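Local coordinates for coenzyme Q-binding protein COQ10 START domain-containing protein (Thermus thermophilus, PDB 2D4R) that is of unknown function but, as a putative member of the START domain superfamily, probably binds a lipid or a similar hydrophobic molecule, at residues P29-V34 and E132-G137; E35-V40 and T47-V52; V60-E65 and F77-G82. All blocks are in the same frame, centred on the assembly; numbering follows the deposited sequence.

Contact 1: residues P29-V34 and E132-G137; sequences PYLKEV and ESLLKG
Leu-31 reaches from the loop that follows helix 24-27 to the long helix 120-144. From CB its chain runs with CG anti to the carbonyl carbon (chi1 -47°), which brings Leu-31 CG to 4.1 Å from Leu-134 CD2. Beyond CG, CD1 packs against that same methyl, at 3.5 Å between Leu-31 CD1 and Leu-134 CD2. Leu-31 CD2, the other tip, lies 3.8 Å from Leu-134 O and also faces the CA of Gly-137. The two leucines cross obliquely, and Val-34 CG2 borders the same Leu-134 methyl more loosely. Gly-137 suits its place because a CB here would run into both Tyr-30 O and Leu-31 CD2; without one, Tyr-30 O comes to 3.2 Å from Gly-137 CA.

No direct hydrogen bond joins the segments, and water does that work. One molecule donates to Tyr-30 O and to Ser-133 O (3.0 Å) and accepts from Lys-32 N. A second accepts from Glu-33 N (2.7 Å) and donates to Ser-133 OG. That hydroxyl sits between its own backbone N and carbonyl carbon, and is also hydrogen-bonded to Asn-130 O one turn back. This contact joins the loop leading into strand 34-43 to the long C-terminal helix, whose packing against a curved antiparallel sheet defines the helix-grip fold of START and Bet v 1-like proteins.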
loop_
_atom_site.group_PDB
_atom_site.type_symbol
_atom_site.label_atom_id
_atom_site.label_comp_id
_atom_site.label_asym_id
_atom_site.label_seq_id
_atom_site.Cartn_x
_atom_site.Cartn_y
_atom_site.Cartn_z
ATOM N N PRO A 29 -1.939 11.499 4.227
ATOM C CA PRO A 29 -2.785 11.965 5.340
ATOM C C PRO A 29 -4.004 11.103 5.667
ATOM O O PRO A 29 -4.558 11.216 6.742
ATOM C CB PRO A 29 -3.174 13.386 4.930
ATOM C CG PRO A 29 -2.096 13.804 3.977
ATOM C CD PRO A 29 -1.747 12.555 3.217
ATOM N N TYR A 30 -4.419 10.250 4.738
ATOM C CA TYR A 30 -5.599 9.406 4.941
ATOM C C TYR A 30 -5.223 7.976 5.329
ATOM O O TYR A 30 -6.096 7.117 5.487
ATOM C CB TYR A 30 -6.462 9.384 3.675
ATOM C CG TYR A 30 -6.963 10.756 3.275
ATOM C CD1 TYR A 30 -6.161 11.630 2.523
ATOM C CD2 TYR A 30 -8.225 11.198 3.678
ATOM C CE1 TYR A 30 -6.613 12.912 2.189
ATOM C CE2 TYR A 30 -8.681 12.474 3.350
ATOM C CZ TYR A 30 -7.870 13.321 2.607
ATOM O OH TYR A 30 -8.323 14.573 2.291
ATOM N N LEU A 31 -3.919 7.727 5.474
ATOM C CA LEU A 31 -3.411 6.439 5.944
ATOM C C LEU A 31 -3.075 6.509 7.441
ATOM O O LEU A 31 -1.989 6.937 7.845
ATOM C CB LEU A 31 -2.169 6.046 5.139
ATOM C CG LEU A 31 -2.285 6.184 3.612
ATOM C CD1 LEU A 31 -1.039 5.663 2.964
ATOM C CD2 LEU A 31 -3.485 5.421 3.087
ATOM N N LYS A 32 -4.023 6.089 8.265
ATOM C CA LYS A 32 -3.949 6.369 9.688
ATOM C C LYS A 32 -2.865 5.559 10.374
ATOM O O LYS A 32 -2.404 5.926 11.440
ATOM C CB LYS A 32 -5.302 6.095 10.342
ATOM C CG LYS A 32 -6.418 6.979 9.807
ATOM C CD LYS A 32 -6.200 8.452 10.170
ATOM C CE LYS A 32 -5.789 9.296 8.960
ATOM N NZ LYS A 32 -5.598 10.722 9.360
ATOM N N GLU A 33 -2.455 4.456 9.761
ATOM C CA GLU A 33 -1.448 3.594 10.364
ATOM C C GLU A 33 -0.051 3.973 9.884
ATOM O O GLU A 33 0.948 3.389 10.319
ATOM C CB GLU A 33 -1.734 2.132 10.019
ATOM C CG GLU A 33 -3.192 1.739 10.110
ATOM C CD GLU A 33 -3.380 0.254 10.339
ATOM O OE1 GLU A 33 -2.677 -0.539 9.678
ATOM O OE2 GLU A 33 -4.226 -0.118 11.181
ATOM N N VAL A 34 0.009 4.945 8.975
ATOM C CA VAL A 34 1.277 5.441 8.459
ATOM C C VAL A 34 1.634 6.748 9.139
ATOM O O VAL A 34 0.834 7.683 9.156
ATOM C CB VAL A 34 1.211 5.683 6.940
ATOM C CG1 VAL A 34 2.424 6.462 6.483
ATOM C CG2 VAL A 34 1.147 4.353 6.215
ATOM N N GLU A 132 -5.983 -3.486 4.189
ATOM C CA GLU A 132 -7.388 -3.089 4.178
ATOM C C GLU A 132 -7.515 -1.593 4.470
ATOM O O GLU A 132 -8.322 -0.892 3.846
ATOM C CB GLU A 132 -8.169 -3.888 5.223
ATOM C CG GLU A 132 -8.617 -5.260 4.759
ATOM C CD GLU A 132 -9.203 -6.086 5.890
ATOM O OE1 GLU A 132 -9.373 -7.309 5.707
ATOM O OE2 GLU A 132 -9.487 -5.514 6.966
ATOM N N SER A 133 -6.703 -1.108 5.408
ATOM C CA SER A 133 -6.725 0.303 5.793
ATOM C C SER A 133 -6.070 1.197 4.749
ATOM O O SER A 133 -6.476 2.341 4.563
ATOM C CB SER A 133 -6.011 0.510 7.127
ATOM O OG SER A 133 -4.608 0.449 6.955
ATOM N N LEU A 134 -5.049 0.683 4.073
ATOM C CA LEU A 134 -4.437 1.452 3.000
ATOM C C LEU A 134 -5.493 1.732 1.943
ATOM O O LEU A 134 -5.482 2.783 1.309
ATOM C CB LEU A 134 -3.240 0.701 2.386
ATOM C CG LEU A 134 -1.906 0.750 3.154
ATOM C CD1 LEU A 134 -0.802 0.122 2.327
ATOM C CD2 LEU A 134 -1.536 2.191 3.475
ATOM N N LEU A 135 -6.424 0.800 1.780
ATOM C CA LEU A 135 -7.453 0.926 0.747
ATOM C C LEU A 135 -8.647 1.774 1.182
ATOM O O LEU A 135 -9.253 2.472 0.374
ATOM C CB LEU A 135 -7.956 -0.451 0.331
ATOM C CG LEU A 135 -7.030 -1.336 -0.488
ATOM C CD1 LEU A 135 -7.864 -2.474 -1.073
ATOM C CD2 LEU A 135 -6.375 -0.537 -1.592
ATOM N N LYS A 136 -8.994 1.699 2.459
ATOM C CA LYS A 136 -10.059 2.533 2.991
ATOM C C LYS A 136 -9.570 3.980 3.029
ATOM O O LYS A 136 -10.342 4.914 2.831
ATOM C CB LYS A 136 -10.447 2.051 4.397
ATOM C CG LYS A 136 -11.631 2.776 5.012
ATOM C CD LYS A 136 -11.173 3.975 5.838
ATOM C CE LYS A 136 -12.337 4.567 6.600
ATOM N NZ LYS A 136 -13.079 3.502 7.325
ATOM N N GLY A 137 -8.275 4.153 3.275
ATOM C CA GLY A 137 -7.685 5.474 3.214
ATOM C C GLY A 137 -7.667 6.031 1.799
ATOM O O GLY A 137 -7.785 7.240 1.612
HETATM O O HOH W 1 -6.226 4.271 6.820
HETATM O O HOH W 2 -3.655 3.468 7.557
#

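Contact 2: residues E35-V40 and T47-V52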
loop_
_atom_site.group_PDB
_atom_site.type_symbol
_atom_site.label_atom_id
_atom_site.label_comp_id
_atom_site.label_asym_id
_atom_site.label_seq_id
_atom_site.Cartn_x
_atom_site.Cartn_y
_atom_site.Cartn_z
ATOM N N GLU A 35 2.845 6.802 9.689
ATOM C CA GLU A 35 3.335 7.972 10.404
ATOM C C GLU A 35 4.078 8.916 9.461
ATOM O O GLU A 35 3.955 10.134 9.561
ATOM C CB GLU A 35 4.275 7.535 11.523
ATOM C CG GLU A 35 4.989 8.687 12.203
ATOM C CD GLU A 35 6.355 8.305 12.745
ATOM O OE1 GLU A 35 6.426 7.812 13.892
ATOM O OE2 GLU A 35 7.360 8.501 12.025
ATOM N N SER A 36 4.863 8.345 8.553
ATOM C CA SER A 36 5.601 9.137 7.575
ATOM C C SER A 36 5.733 8.399 6.240
ATOM O O SER A 36 6.046 7.213 6.198
ATOM C CB SER A 36 6.993 9.504 8.108
ATOM O OG SER A 36 7.817 8.370 8.255
ATOM N N LEU A 37 5.484 9.113 5.151
ATOM C CA LEU A 37 5.667 8.552 3.826
ATOM C C LEU A 37 6.259 9.630 2.925
ATOM O O LEU A 37 5.583 10.585 2.550
ATOM C CB LEU A 37 4.322 8.061 3.272
ATOM C CG LEU A 37 4.342 7.002 2.165
ATOM C CD1 LEU A 37 2.919 6.780 1.628
ATOM C CD2 LEU A 37 5.271 7.448 1.051
ATOM N N GLU A 38 7.533 9.473 2.590
ATOM C CA GLU A 38 8.227 10.462 1.779
ATOM C C GLU A 38 8.753 9.880 0.464
ATOM O O GLU A 38 9.493 8.897 0.451
ATOM C CB GLU A 38 9.377 11.097 2.583
ATOM C CG GLU A 38 9.935 10.233 3.718
ATOM C CD GLU A 38 10.819 11.010 4.704
ATOM O OE1 GLU A 38 11.637 10.368 5.403
ATOM O OE2 GLU A 38 10.696 12.254 4.789
ATOM N N VAL A 39 8.358 10.496 -0.647
ATOM C CA VAL A 39 8.895 10.118 -1.950
ATOM C C VAL A 39 10.334 10.614 -2.061
ATOM O O VAL A 39 10.579 11.821 -2.078
ATOM C CB VAL A 39 8.066 10.720 -3.113
ATOM C CG1 VAL A 39 8.806 10.498 -4.440
ATOM C CG2 VAL A 39 6.683 10.077 -3.167
ATOM N N VAL A 40 11.288 9.686 -2.129
ATOM C CA VAL A 40 12.694 10.064 -2.155
ATOM C C VAL A 40 13.250 10.221 -3.574
ATOM O O VAL A 40 14.195 10.979 -3.790
ATOM C CB VAL A 40 13.586 9.050 -1.400
ATOM C CG1 VAL A 40 13.263 9.063 0.070
ATOM C CG2 VAL A 40 13.416 7.664 -1.975
ATOM N N THR A 47 8.911 5.323 -8.740
ATOM C CA THR A 47 9.384 6.166 -7.655
ATOM C C THR A 47 10.055 5.299 -6.620
ATOM O O THR A 47 9.969 4.071 -6.676
ATOM C CB THR A 47 8.244 6.938 -6.946
ATOM O OG1 THR A 47 7.237 6.019 -6.516
ATOM C CG2 THR A 47 7.638 7.989 -7.867
ATOM N N ARG A 48 10.737 5.954 -5.684
ATOM C CA ARG A 48 11.220 5.311 -4.474
ATOM C C ARG A 48 10.687 6.111 -3.293
ATOM O O ARG A 48 10.679 7.346 -3.317
ATOM C CB ARG A 48 12.762 5.268 -4.449
ATOM C CG ARG A 48 13.316 4.400 -3.308
ATOM C CD ARG A 48 14.858 4.330 -3.270
ATOM N NE ARG A 48 15.385 3.561 -4.391
ATOM C CZ ARG A 48 15.902 4.108 -5.487
ATOM N NH1 ARG A 48 15.969 5.427 -5.593
ATOM N NH2 ARG A 48 16.320 3.340 -6.485
ATOM N N SER A 49 10.229 5.417 -2.259
ATOM C CA SER A 49 9.610 6.095 -1.134
ATOM C C SER A 49 10.014 5.469 0.198
ATOM O O SER A 49 10.300 4.272 0.272
ATOM C CB SER A 49 8.092 6.056 -1.286
ATOM O OG SER A 49 7.631 4.721 -1.317
ATOM N N ARG A 50 10.036 6.290 1.244
ATOM C CA ARG A 50 10.411 5.840 2.583
ATOM C C ARG A 50 9.171 5.805 3.478
ATOM O O ARG A 50 8.552 6.828 3.731
ATOM C CB ARG A 50 11.467 6.783 3.184
ATOM C CG ARG A 50 11.885 6.449 4.627
ATOM C CD ARG A 50 12.934 7.431 5.173
ATOM N NE ARG A 50 13.912 7.865 4.168
ATOM C CZ ARG A 50 15.072 7.256 3.921
ATOM N NH1 ARG A 50 15.419 6.173 4.604
ATOM N NH2 ARG A 50 15.888 7.730 2.985
ATOM N N TRP A 51 8.811 4.616 3.941
ATOM C CA TRP A 51 7.631 4.457 4.782
ATOM C C TRP A 51 8.026 4.266 6.250
ATOM O O TRP A 51 8.998 3.574 6.569
ATOM C CB TRP A 51 6.790 3.253 4.315
ATOM C CG TRP A 51 6.167 3.391 2.925
ATOM C CD1 TRP A 51 6.825 3.613 1.753
ATOM C CD2 TRP A 51 4.768 3.283 2.582
ATOM N NE1 TRP A 51 5.936 3.650 0.709
ATOM C CE2 TRP A 51 4.669 3.450 1.187
ATOM C CE3 TRP A 51 3.595 3.065 3.323
ATOM C CZ2 TRP A 51 3.438 3.406 0.508
ATOM C CZ3 TRP A 51 2.376 3.024 2.652
ATOM C CH2 TRP A 51 2.310 3.193 1.257
ATOM N N VAL A 52 7.264 4.892 7.139
ATOM C CA VAL A 52 7.245 4.492 8.532
ATOM C C VAL A 52 5.810 4.234 8.935
ATOM O O VAL A 52 4.967 5.120 8.850
ATOM C CB VAL A 52 7.838 5.581 9.472
ATOM C CG1 VAL A 52 7.728 5.112 10.929
ATOM C CG2 VAL A 52 9.292 5.867 9.112
HETATM O O HOH W 3 9.168 8.163 5.834
#
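Six backbone hydrogen bonds tie 35-40 to 47-52, all received in the plane of the carbonyl. Ser-36 with Val-52 and Glu-38 with Arg-50 are hydrogen-bonded antiparallel pairs, the Val-52 N to Ser-36 O and Arg-50 N to Glu-38 O bonds both 2.8 Å long. Val-40 N adds a more bent bond to Arg-48 O (N-H...O 143°). At the other end Val-52 O is gripped twice, by Glu-35 N at 2.8 Å and by Ser-36 N, so two residues face one: a classic beta bulge, placed where the chain turns its corner into the strand. Short CA-H...O contacts, such as Ser-49 CA to Glu-38 O at 3.2 Å, lie between the conventional bonds.

These strands form the hairpin 34-43/46-55 at one margin of the seven-stranded antiparallel sheet, 34-43 being outermost.

Apolar contact dominates the face bearing Leu-37, Val-39, Ser-49 and Trp-51. Leu-37, with CG anti to its backbone N (chi1 -158°), lies alongside Trp-51 and lays CD1 over the indole face. This CH-pi contact puts Leu-37 CD1 3.6 Å from the centroid of the Trp-51 six-membered ring, only 12° off its normal. The flat ring suits a place beside a branched leucine, and its NE1 bonds in plane to Ser-49 OG, which also has Glu-66 as partner.

Polar contacts occupy the other face. Glu-38 and Arg-50 run side by side, their charged planes nearly perpendicular; Glu-38 OE1 approaches the guanidinium edge in a long salt bridge, 3.6 Å from Arg-50 NE. A water donates to Arg-50 O and hydrogen-bonds Ser-36 OG, which lies tight against Val-52 CG2 at 3.0 Å.

Contact 3: residues V60-E65 and F77-G82; sequences VRWLEE and FFSPEG
The hairpin of strands 58-69 and 74-82, in the middle part of the curved sheet, is caught here where its second strand turns a corner at Pro-80 and Glu-81. Before the corner the pairing is regular: Glu-65 and Phe-78 exchange two backbone bonds, with Glu-65 N to Phe-78 O at 2.8 Å and nearly straight (171°). Beyond it one additional residue lies on the second strand before Trp-62 faces Gly-82. Pro-80 has no N-H to offer, and the hydroxyl of Ser-79 supplies a donor instead. With OG anti to its backbone N, Ser-79 bonds Leu-63 O at 2.6 Å, almost along the C=O axis. Leu-63 N in turn donates to Glu-81 O at 2.9 Å. Glycine suits position 82, since its positive phi (138°) and the 3.8 Å between Gly-82 CA and Trp-62 CA leave no room for a CB.

On the face bearing Leu-63, Glu-65 and Glu-81, Leu-63 and Glu-81 run alongside each other, Leu-63 CD1 lying only 3.1 Å from Glu-81 CD, a tight fit. The extended Glu-65 chain crosses Pro-80, CG against CG at 3.5 Å, while its carboxylate reaches Arg-48.

The opposite face carries Trp-62 and Glu-64. Trp-62 NE1 points in its ring plane at Glu-64 OE2, a straight bond of 3.1 Å that arrives from above the carboxylate plane. The Glu-64 side chain crosses that of Phe-77 obliquely, Glu-64 CD 3.6 Å from Phe-77 CD2, and Trp-62 stacks on Trp-51. Burial among aromatic rings and the nearby Glu-66 would tend to raise the pKa of Glu-64, while the N-H of Trp-62 would offset this by stabilising the anion, so its ionisation may be shifted.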
loop_
_atom_site.group_PDB
_atom_site.type_symbol
_atom_site.label_atom_id
_atom_site.label_comp_id
_atom_site.label_asym_id
_atom_site.label_seq_id
_atom_site.Cartn_x
_atom_site.Cartn_y
_atom_site.Cartn_z
ATOM N N VAL A 60 7.584 0.326 12.218
ATOM C CA VAL A 60 8.232 -0.497 11.220
ATOM C C VAL A 60 8.583 0.406 10.043
ATOM O O VAL A 60 7.734 1.149 9.571
ATOM C CB VAL A 60 7.292 -1.639 10.776
ATOM C CG1 VAL A 60 7.926 -2.445 9.659
ATOM C CG2 VAL A 60 7.002 -2.550 11.968
ATOM N N ARG A 61 9.837 0.349 9.594
ATOM C CA ARG A 61 10.372 1.293 8.617
ATOM C C ARG A 61 10.906 0.538 7.402
ATOM O O ARG A 61 11.619 -0.452 7.541
ATOM C CB ARG A 61 11.526 2.100 9.230
ATOM C CG ARG A 61 11.205 2.792 10.528
ATOM C CD ARG A 61 12.473 3.177 11.270
ATOM N NE ARG A 61 12.592 2.446 12.532
ATOM C CZ ARG A 61 12.616 3.017 13.735
ATOM N NH1 ARG A 61 12.533 4.338 13.848
ATOM N NH2 ARG A 61 12.708 2.266 14.828
ATOM N N TRP A 62 10.566 1.004 6.207
ATOM C CA TRP A 62 11.169 0.424 5.023
ATOM C C TRP A 62 11.259 1.420 3.877
ATOM O O TRP A 62 10.562 2.441 3.858
ATOM C CB TRP A 62 10.404 -0.836 4.585
ATOM C CG TRP A 62 9.054 -0.584 4.004
ATOM C CD1 TRP A 62 8.719 -0.576 2.669
ATOM C CD2 TRP A 62 7.835 -0.352 4.723
ATOM N NE1 TRP A 62 7.367 -0.363 2.520
ATOM C CE2 TRP A 62 6.799 -0.224 3.760
ATOM C CE3 TRP A 62 7.511 -0.243 6.091
ATOM C CZ2 TRP A 62 5.466 -0.000 4.120
ATOM C CZ3 TRP A 62 6.184 -0.022 6.446
ATOM C CH2 TRP A 62 5.175 0.096 5.460
ATOM N N LEU A 63 12.144 1.125 2.932
ATOM C CA LEU A 63 12.161 1.838 1.673
ATOM C C LEU A 63 11.423 0.984 0.653
ATOM O O LEU A 63 11.462 -0.236 0.723
ATOM C CB LEU A 63 13.605 2.105 1.243
ATOM C CG LEU A 63 14.290 3.156 2.138
ATOM C CD1 LEU A 63 15.799 2.963 2.143
ATOM C CD2 LEU A 63 13.936 4.555 1.648
ATOM N N GLU A 64 10.729 1.633 -0.275
ATOM C CA GLU A 64 9.870 0.926 -1.212
ATOM C C GLU A 64 10.066 1.474 -2.610
ATOM O O GLU A 64 10.082 2.682 -2.817
ATOM C CB GLU A 64 8.401 1.072 -0.807
ATOM C CG GLU A 64 7.448 0.170 -1.587
ATOM C CD GLU A 64 6.008 0.317 -1.136
ATOM O OE1 GLU A 64 5.215 0.956 -1.856
ATOM O OE2 GLU A 64 5.671 -0.201 -0.057
ATOM N N GLU A 65 10.219 0.572 -3.566
ATOM C CA GLU A 65 10.279 0.952 -4.963
ATOM C C GLU A 65 8.953 0.555 -5.612
ATOM O O GLU A 65 8.525 -0.600 -5.538
ATOM C CB GLU A 65 11.472 0.252 -5.660
ATOM C CG GLU A 65 12.852 0.534 -4.992
ATOM C CD GLU A 65 14.081 0.098 -5.820
ATOM O OE1 GLU A 65 13.989 -0.869 -6.605
ATOM O OE2 GLU A 65 15.155 0.727 -5.675
ATOM N N PHE A 77 5.371 -3.078 -6.602
ATOM C CA PHE A 77 6.281 -2.516 -5.611
ATOM C C PHE A 77 7.094 -3.582 -4.898
ATOM O O PHE A 77 6.679 -4.734 -4.806
ATOM C CB PHE A 77 5.502 -1.657 -4.593
ATOM C CG PHE A 77 4.545 -2.433 -3.735
ATOM C CD1 PHE A 77 3.271 -2.749 -4.199
ATOM C CD2 PHE A 77 4.918 -2.857 -2.468
ATOM C CE1 PHE A 77 2.382 -3.479 -3.420
ATOM C CE2 PHE A 77 4.033 -3.590 -1.677
ATOM C CZ PHE A 77 2.760 -3.899 -2.161
ATOM N N PHE A 78 8.259 -3.191 -4.398
ATOM C CA PHE A 78 9.174 -4.129 -3.762
ATOM C C PHE A 78 10.046 -3.309 -2.814
ATOM O O PHE A 78 10.416 -2.189 -3.144
ATOM C CB PHE A 78 10.013 -4.825 -4.860
ATOM C CG PHE A 78 11.089 -5.773 -4.349
ATOM C CD1 PHE A 78 10.886 -7.154 -4.363
ATOM C CD2 PHE A 78 12.318 -5.287 -3.899
ATOM C CE1 PHE A 78 11.889 -8.036 -3.938
ATOM C CE2 PHE A 78 13.329 -6.169 -3.473
ATOM C CZ PHE A 78 13.110 -7.541 -3.494
ATOM N N SER A 79 10.348 -3.848 -1.636
ATOM C CA SER A 79 11.263 -3.183 -0.708
ATOM C C SER A 79 12.651 -3.790 -0.803
ATOM O O SER A 79 12.837 -4.973 -0.523
ATOM C CB SER A 79 10.780 -3.318 0.735
ATOM O OG SER A 79 11.683 -2.648 1.590
ATOM N N PRO A 80 13.647 -2.982 -1.194
ATOM C CA PRO A 80 15.036 -3.434 -1.330
ATOM C C PRO A 80 15.778 -3.356 0.006
ATOM O O PRO A 80 16.831 -3.976 0.190
ATOM C CB PRO A 80 15.624 -2.469 -2.361
ATOM C CG PRO A 80 14.530 -1.427 -2.639
ATOM C CD PRO A 80 13.532 -1.556 -1.537
ATOM N N GLU A 81 15.234 -2.562 0.923
ATOM C CA GLU A 81 15.812 -2.446 2.250
ATOM C C GLU A 81 14.818 -1.914 3.283
ATOM O O GLU A 81 13.831 -1.246 2.948
ATOM C CB GLU A 81 17.058 -1.556 2.211
ATOM C CG GLU A 81 16.765 -0.074 2.117
ATOM C CD GLU A 81 17.973 0.760 1.687
ATOM O OE1 GLU A 81 18.637 1.354 2.564
ATOM O OE2 GLU A 81 18.255 0.834 0.468
ATOM N N GLY A 82 15.090 -2.223 4.546
ATOM C CA GLY A 82 14.202 -1.813 5.607
ATOM C C GLY A 82 14.033 -2.938 6.587
ATOM O O GLY A 82 14.884 -3.811 6.678
#

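Contacts 2 and 3 both build the sheet and adjoin each other: strands 46-55 and 58-69 are neighbours in it, probably hydrogen-bonded from Ser-49 O to Glu-64 N (2.7 Å) and from Trp-51 N to Trp-62 O. Contact 1 instead joins the loop before strand 34-43 to the helix, closing a long chain loop in which the other two are nested. Backbone bonds carry the sheet contacts; leucine packing and waters carry contact 1. The buried core meets at Trp-51, which Val-34 and Leu-134 of contact 1 touch, whereas the charged faces of contacts 2 and 3 look outward. Contacts 1 and 3, centres about 17 Å apart, do not touch.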